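Local coordinates for protein BtGH115A (PDB 5BY3) that is a family GH115 4-O-methyl-alpha-glucuronidase specific for decorated arabinogalactans, probably hydrolysing the bonds that hold their 4-O-methylglucuronic acid, at residues R641-A649 with L768-V776; L678-K686 with V749-L757. All coordinates share one frame; numbering follows the deposited sequence.

Contact 1 of 2, residues R641-A649 with L768-V776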
# COMPACT_ATOMS: atom_id res chain seq x y z
N ARG A 641 -3.92 35.58 1.98
CA ARG A 641 -5.24 36.03 2.30
C ARG A 641 -5.52 35.80 3.78
O ARG A 641 -5.52 34.67 4.24
CB ARG A 641 -6.26 35.35 1.41
CG ARG A 641 -7.62 35.98 1.51
CD ARG A 641 -8.55 35.25 0.58
NE ARG A 641 -9.93 35.65 0.78
CZ ARG A 641 -10.96 34.80 0.77
NH1 ARG A 641 -10.74 33.51 0.61
NH2 ARG A 641 -12.20 35.24 0.94
N LYS A 642 -5.74 36.90 4.50
CA LYS A 642 -5.97 36.89 5.94
C LYS A 642 -7.36 36.33 6.32
O LYS A 642 -8.41 36.93 6.01
CB LYS A 642 -5.74 38.29 6.54
CG LYS A 642 -5.90 38.44 8.06
CD LYS A 642 -4.64 38.09 8.86
CE LYS A 642 -4.72 38.56 10.31
NZ LYS A 642 -5.83 37.94 11.08
N ALA A 643 -7.31 35.17 6.97
CA ALA A 643 -8.45 34.53 7.65
C ALA A 643 -8.70 35.22 8.99
O ALA A 643 -7.74 35.62 9.64
CB ALA A 643 -8.14 33.05 7.87
N VAL A 644 -9.96 35.38 9.40
CA VAL A 644 -10.21 35.85 10.78
C VAL A 644 -10.06 34.74 11.82
O VAL A 644 -9.47 34.95 12.88
CB VAL A 644 -11.53 36.65 10.98
CG1 VAL A 644 -11.35 38.09 10.52
CG2 VAL A 644 -12.72 36.00 10.29
N CYS A 645 -10.59 33.56 11.52
CA CYS A 645 -10.36 32.39 12.36
C CYS A 645 -9.81 31.23 11.56
O CYS A 645 -10.03 31.15 10.35
CB CYS A 645 -11.63 31.98 13.07
SG CYS A 645 -12.45 33.35 13.90
N GLN A 646 -9.09 30.34 12.26
CA GLN A 646 -8.50 29.14 11.69
C GLN A 646 -8.42 28.06 12.77
O GLN A 646 -7.73 28.24 13.78
CB GLN A 646 -7.12 29.48 11.14
CG GLN A 646 -6.46 28.40 10.29
CD GLN A 646 -5.61 29.00 9.18
OE1 GLN A 646 -5.26 30.20 9.20
NE2 GLN A 646 -5.28 28.17 8.19
N TRP A 647 -9.10 26.95 12.53
CA TRP A 647 -9.31 25.88 13.51
C TRP A 647 -8.95 24.51 12.98
O TRP A 647 -8.99 24.28 11.76
CB TRP A 647 -10.77 25.83 13.93
CG TRP A 647 -11.23 27.07 14.64
CD1 TRP A 647 -10.70 27.61 15.78
CD2 TRP A 647 -12.34 27.91 14.27
NE1 TRP A 647 -11.39 28.74 16.12
CE2 TRP A 647 -12.41 28.94 15.22
CE3 TRP A 647 -13.28 27.89 13.23
CZ2 TRP A 647 -13.37 29.95 15.16
CZ3 TRP A 647 -14.25 28.90 13.17
CH2 TRP A 647 -14.28 29.91 14.14
N ASN A 648 -8.58 23.64 13.92
CA ASN A 648 -8.53 22.17 13.79
C ASN A 648 -9.72 21.63 14.57
O ASN A 648 -10.37 22.37 15.32
CB ASN A 648 -7.22 21.62 14.37
CG ASN A 648 -6.96 22.09 15.82
OD1 ASN A 648 -7.59 21.61 16.80
ND2 ASN A 648 -6.01 23.03 15.96
N ALA A 649 -10.01 20.34 14.43
CA ALA A 649 -11.25 19.80 15.01
C ALA A 649 -11.39 19.89 16.55
O ALA A 649 -12.51 19.79 17.08
CB ALA A 649 -11.49 18.38 14.52
N LEU A 768 -13.23 15.85 9.40
CA LEU A 768 -12.87 17.26 9.33
C LEU A 768 -11.36 17.44 9.45
O LEU A 768 -10.72 16.79 10.28
CB LEU A 768 -13.61 18.08 10.41
CG LEU A 768 -13.36 19.60 10.40
CD1 LEU A 768 -13.96 20.32 9.20
CD2 LEU A 768 -13.81 20.25 11.70
N ASP A 769 -10.82 18.32 8.62
CA ASP A 769 -9.39 18.66 8.60
C ASP A 769 -9.19 20.09 9.05
O ASP A 769 -8.56 20.31 10.06
CB ASP A 769 -8.79 18.45 7.20
CG ASP A 769 -7.29 18.18 7.24
OD1 ASP A 769 -6.82 17.86 8.33
OD2 ASP A 769 -6.58 18.26 6.20
N GLN A 770 -9.71 21.06 8.31
CA GLN A 770 -9.53 22.48 8.66
C GLN A 770 -10.82 23.26 8.51
O GLN A 770 -11.73 22.83 7.81
CB GLN A 770 -8.46 23.12 7.81
CG GLN A 770 -7.09 22.47 8.00
CD GLN A 770 -6.05 22.95 7.00
OE1 GLN A 770 -6.20 22.78 5.79
NE2 GLN A 770 -5.00 23.57 7.51
N VAL A 771 -10.88 24.40 9.18
CA VAL A 771 -11.92 25.41 8.99
C VAL A 771 -11.21 26.78 8.98
O VAL A 771 -10.38 27.05 9.86
CB VAL A 771 -12.97 25.38 10.13
CG1 VAL A 771 -14.03 26.43 9.87
CG2 VAL A 771 -13.66 24.01 10.25
N MSE A 772 -11.52 27.62 7.99
CA MSE A 772 -11.09 29.03 7.99
C MSE A 772 -12.25 30.01 7.85
O MSE A 772 -13.35 29.62 7.42
CB MSE A 772 -10.01 29.27 6.96
CG MSE A 772 -8.73 28.51 7.30
SE MSE A 772 -8.74 26.77 6.38
CE MSE A 772 -6.90 26.74 5.66
N LEU A 773 -12.04 31.27 8.21
CA LEU A 773 -13.16 32.23 8.30
C LEU A 773 -13.30 33.37 7.27
O LEU A 773 -14.35 33.46 6.66
CB LEU A 773 -13.54 32.59 9.74
CG LEU A 773 -14.93 32.07 10.21
CD1 LEU A 773 -15.29 30.63 9.86
CD2 LEU A 773 -15.12 32.29 11.70
N TYR A 774 -12.30 34.23 7.07
CA TYR A 774 -12.40 35.34 6.04
C TYR A 774 -13.63 36.29 6.08
O TYR A 774 -14.78 35.87 5.85
CB TYR A 774 -12.21 34.83 4.58
CG TYR A 774 -11.07 33.85 4.42
CD1 TYR A 774 -9.73 34.27 4.45
CD2 TYR A 774 -11.34 32.49 4.26
CE1 TYR A 774 -8.68 33.34 4.32
CE2 TYR A 774 -10.32 31.57 4.13
CZ TYR A 774 -9.00 31.99 4.17
OH TYR A 774 -8.03 31.03 4.03
N GLU A 775 -13.37 37.58 6.29
CA GLU A 775 -14.42 38.62 6.34
C GLU A 775 -15.33 38.72 5.09
O GLU A 775 -16.39 38.09 5.09
CB GLU A 775 -13.88 39.97 6.82
CG GLU A 775 -14.27 40.26 8.27
CD GLU A 775 -13.20 40.94 9.11
OE1 GLU A 775 -13.23 40.72 10.35
OE2 GLU A 775 -12.36 41.70 8.58
N VAL A 776 -14.94 39.47 4.05
CA VAL A 776 -15.68 39.56 2.75
C VAL A 776 -17.10 40.19 2.76
O VAL A 776 -17.84 40.09 3.75
CB VAL A 776 -15.69 38.23 1.93
CG1 VAL A 776 -14.39 37.46 2.11
CG2 VAL A 776 -16.90 37.36 2.24
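The guanidinium of R641 lies flat over one face of the Y774 ring, planes 4° apart, with CZ 4.1 Å from the ring centroid: a stack and a cation-pi contact at once. R641 reaches there with CG trans to its backbone N (chi1 -169°) and the chain stretched to NE. Over the opposite face comes the A643 methyl, its CB 3.6 Å from Y774 CE1, a CH-pi contact. With an alanine in place of Y774 the guanidinium would probably lose the flat surface it lies on, keeping its bridge to E691, and a gap would open beside the A643 methyl. L773 CD2 packs against two side chains, 3.6 Å from C645 SG and 3.5 Å from W647 CH2, while V771 CG1 meets the indole edge. On the sheet face opposite W647 and V771, Q646 and selenomethionine M772 run side by side, Q646 NE2 lying 3.3 Å from M772 CE.

The backbones join as a short antiparallel pair in the C-terminal domain, consistent with a galactose-binding-like fold. W647 N to V771 O is a nearly straight bond (3.0 Å, 167°); V771 N to W647 O returns it, and L773 N to C645 O is weak. Strand 689-696 positions this layer: D769 and Q770 face its R695 in a classic beta bulge, and its E691 forms a salt bridge with R641 NH2. Charge-matched by E691 and stacked on Y774, the guanidinium probably turns little.

Contact 2 of 2, residues L678-K686 with V749-L757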
# COMPACT_ATOMS: atom_id res chain seq x y z
N LEU A 678 -19.59 19.48 15.96
CA LEU A 678 -18.62 20.40 16.52
C LEU A 678 -19.13 21.85 16.47
O LEU A 678 -19.88 22.25 15.55
CB LEU A 678 -17.30 20.27 15.76
CG LEU A 678 -16.24 19.31 16.31
CD1 LEU A 678 -16.81 18.09 17.06
CD2 LEU A 678 -15.27 18.94 15.19
N THR A 679 -18.69 22.64 17.45
CA THR A 679 -19.20 23.97 17.69
C THR A 679 -17.96 24.88 17.83
O THR A 679 -17.12 24.66 18.70
CB THR A 679 -20.09 23.94 18.97
OG1 THR A 679 -21.21 23.04 18.78
CG2 THR A 679 -20.60 25.33 19.40
N PHE A 680 -17.82 25.85 16.92
CA PHE A 680 -16.67 26.78 16.93
C PHE A 680 -17.15 28.18 17.25
O PHE A 680 -18.22 28.59 16.80
CB PHE A 680 -15.94 26.82 15.58
CG PHE A 680 -15.34 25.52 15.20
CD1 PHE A 680 -16.09 24.56 14.53
CD2 PHE A 680 -14.03 25.23 15.52
CE1 PHE A 680 -15.54 23.34 14.20
CE2 PHE A 680 -13.47 24.02 15.18
CZ PHE A 680 -14.23 23.06 14.52
N SER A 681 -16.34 28.93 18.00
CA SER A 681 -16.76 30.26 18.42
C SER A 681 -15.72 31.35 18.12
O SER A 681 -14.49 31.11 18.12
CB SER A 681 -17.19 30.28 19.89
OG SER A 681 -16.08 30.06 20.74
N PHE A 682 -16.25 32.54 17.88
CA PHE A 682 -15.43 33.66 17.47
C PHE A 682 -16.15 34.96 17.76
O PHE A 682 -17.39 34.99 17.94
CB PHE A 682 -15.06 33.54 15.97
CG PHE A 682 -16.24 33.53 15.04
CD1 PHE A 682 -17.01 32.38 14.86
CD2 PHE A 682 -16.59 34.68 14.33
CE1 PHE A 682 -18.12 32.37 14.01
CE2 PHE A 682 -17.68 34.68 13.47
CZ PHE A 682 -18.45 33.52 13.31
N GLY A 683 -15.34 36.02 17.78
CA GLY A 683 -15.77 37.30 18.30
C GLY A 683 -16.34 38.25 17.27
O GLY A 683 -17.01 37.86 16.30
N ASN A 684 -16.03 39.51 17.53
CA ASN A 684 -16.53 40.63 16.78
C ASN A 684 -15.82 40.76 15.44
O ASN A 684 -14.60 40.98 15.40
CB ASN A 684 -16.30 41.89 17.62
CG ASN A 684 -17.20 43.02 17.20
OD1 ASN A 684 -18.34 42.80 16.77
ND2 ASN A 684 -16.70 44.26 17.34
N LEU A 685 -16.59 40.61 14.36
CA LEU A 685 -16.13 40.88 12.99
C LEU A 685 -16.55 42.27 12.48
O LEU A 685 -17.45 42.90 13.05
CB LEU A 685 -16.66 39.83 12.01
CG LEU A 685 -16.52 38.32 12.29
CD1 LEU A 685 -17.23 37.54 11.20
CD2 LEU A 685 -15.08 37.85 12.48
N LYS A 686 -15.89 42.74 11.41
CA LYS A 686 -16.38 43.86 10.59
C LYS A 686 -17.33 43.25 9.55
O LYS A 686 -17.79 42.12 9.72
CB LYS A 686 -15.20 44.61 9.94
CG LYS A 686 -14.03 44.90 10.87
CD LYS A 686 -13.00 45.79 10.20
CE LYS A 686 -11.66 45.79 10.94
NZ LYS A 686 -10.78 44.64 10.58
N VAL A 749 -23.87 37.40 8.81
CA VAL A 749 -23.85 37.64 10.27
C VAL A 749 -25.12 38.40 10.68
O VAL A 749 -25.81 38.97 9.83
CB VAL A 749 -22.58 38.42 10.75
CG1 VAL A 749 -21.31 37.81 10.18
CG2 VAL A 749 -22.66 39.93 10.45
N THR A 750 -25.45 38.41 11.97
CA THR A 750 -26.37 39.42 12.47
C THR A 750 -25.60 40.69 12.87
O THR A 750 -26.06 41.80 12.63
CB THR A 750 -27.27 38.92 13.62
OG1 THR A 750 -26.52 38.07 14.49
CG2 THR A 750 -28.48 38.16 13.08
N GLY A 751 -24.40 40.50 13.42
CA GLY A 751 -23.59 41.61 13.92
C GLY A 751 -23.50 41.60 15.44
O GLY A 751 -23.23 42.62 16.06
N LYS A 752 -23.70 40.40 16.01
CA LYS A 752 -23.87 40.11 17.44
C LYS A 752 -22.77 40.53 18.43
O LYS A 752 -23.11 41.00 19.51
CB LYS A 752 -24.11 38.62 17.65
CG LYS A 752 -25.56 38.19 17.76
CD LYS A 752 -25.68 37.11 18.83
CE LYS A 752 -26.31 35.81 18.32
NZ LYS A 752 -27.68 35.97 17.77
N LYS A 753 -21.49 40.32 18.06
CA LYS A 753 -20.28 40.41 18.97
C LYS A 753 -19.72 39.04 19.46
O LYS A 753 -18.50 38.90 19.70
CB LYS A 753 -20.50 41.38 20.16
CG LYS A 753 -19.25 42.04 20.72
CD LYS A 753 -19.58 43.23 21.61
CE LYS A 753 -18.43 44.23 21.69
NZ LYS A 753 -17.07 43.59 21.60
N SER A 754 -20.61 38.05 19.60
CA SER A 754 -20.25 36.67 19.93
C SER A 754 -21.03 35.76 19.00
O SER A 754 -22.26 35.81 19.00
CB SER A 754 -20.61 36.34 21.38
OG SER A 754 -20.62 34.93 21.64
N HIS A 755 -20.32 34.92 18.23
CA HIS A 755 -20.96 33.93 17.33
C HIS A 755 -20.47 32.52 17.55
O HIS A 755 -19.33 32.30 17.97
CB HIS A 755 -20.74 34.25 15.85
CG HIS A 755 -20.88 35.68 15.50
ND1 HIS A 755 -22.10 36.26 15.18
CD2 HIS A 755 -19.96 36.67 15.42
CE1 HIS A 755 -21.91 37.54 14.93
NE2 HIS A 755 -20.63 37.82 15.06
N GLN A 756 -21.34 31.58 17.21
CA GLN A 756 -21.01 30.17 17.15
C GLN A 756 -21.36 29.52 15.79
O GLN A 756 -22.45 29.75 15.25
CB GLN A 756 -21.70 29.42 18.29
CG GLN A 756 -21.01 29.58 19.62
CD GLN A 756 -21.87 29.13 20.78
OE1 GLN A 756 -22.59 28.12 20.70
NE2 GLN A 756 -21.81 29.88 21.87
N LEU A 757 -20.43 28.71 15.27
CA LEU A 757 -20.61 27.97 14.02
C LEU A 757 -20.70 26.49 14.34
O LEU A 757 -19.74 25.92 14.86
CB LEU A 757 -19.43 28.21 13.07
CG LEU A 757 -19.59 27.61 11.65
CD1 LEU A 757 -20.40 28.53 10.74
CD2 LEU A 757 -18.23 27.32 11.04
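F682 and H755 form a hydrogen-bonded pair in an antiparallel sheet where strand 677-682 is an edge strand beside 755-761, consistent with the beta-sandwich of galactose-binding-like domains. F680 with L757 makes the second such pair, and S681 with Q756 the non-hydrogen-bonded pair between them. All four backbone bonds are close to straight: F680 N to L757 O is 2.8 Å, and L757 N to F680 O, in the carbonyl plane, is 2.7 Å.

The tight part is the face carrying F680, F682, H755 and L757. F682 takes the crowded position between its backbone N and carbonyl carbon (chi1 61°), which lays its ring beneath the H755 side chain; H755 CB sits over that face, 3.5 Å from F682 CZ. The two rings run roughly parallel, 29° apart, but are slid so far that they hardly overlap. At the edge of the F682 ring, L685 turns its CD1 to V749 CG1, a looser touch at 4.2 Å.

The other face is looser and more open to solvent. S681 CB and Q756 CG meet at 3.9 Å, and beyond the strands the exposed N684 and K753 brush each other, N684 OD1 4.1 Å from K753 CG. H755 is held from outside, ND1 bonding to D714 OD2, while its ring edge meets a backbone oxygen: H755 CD2 lies 3.3 Å from G683 O, in the imidazole plane.

From the N terminus, segment 641-649 comes first, then 678-686, then 749-757, and last 768-776 near the end of the chain. Contact 2 therefore closes a loop of 62 residues that lies wholly within the 118-residue loop closed by contact 1; the two nest and do not cross. Strands 755-761 and 766-772 follow each other in sequence yet belong to different sheets, so the chain passes from the sheet of contact 2 to that of contact 1 between them. The centres are about 13 Å apart, and the sheets meet through side chains: the indole of W647 stacks on F680, and C645 SG packs 3.3 Å from F682 CB.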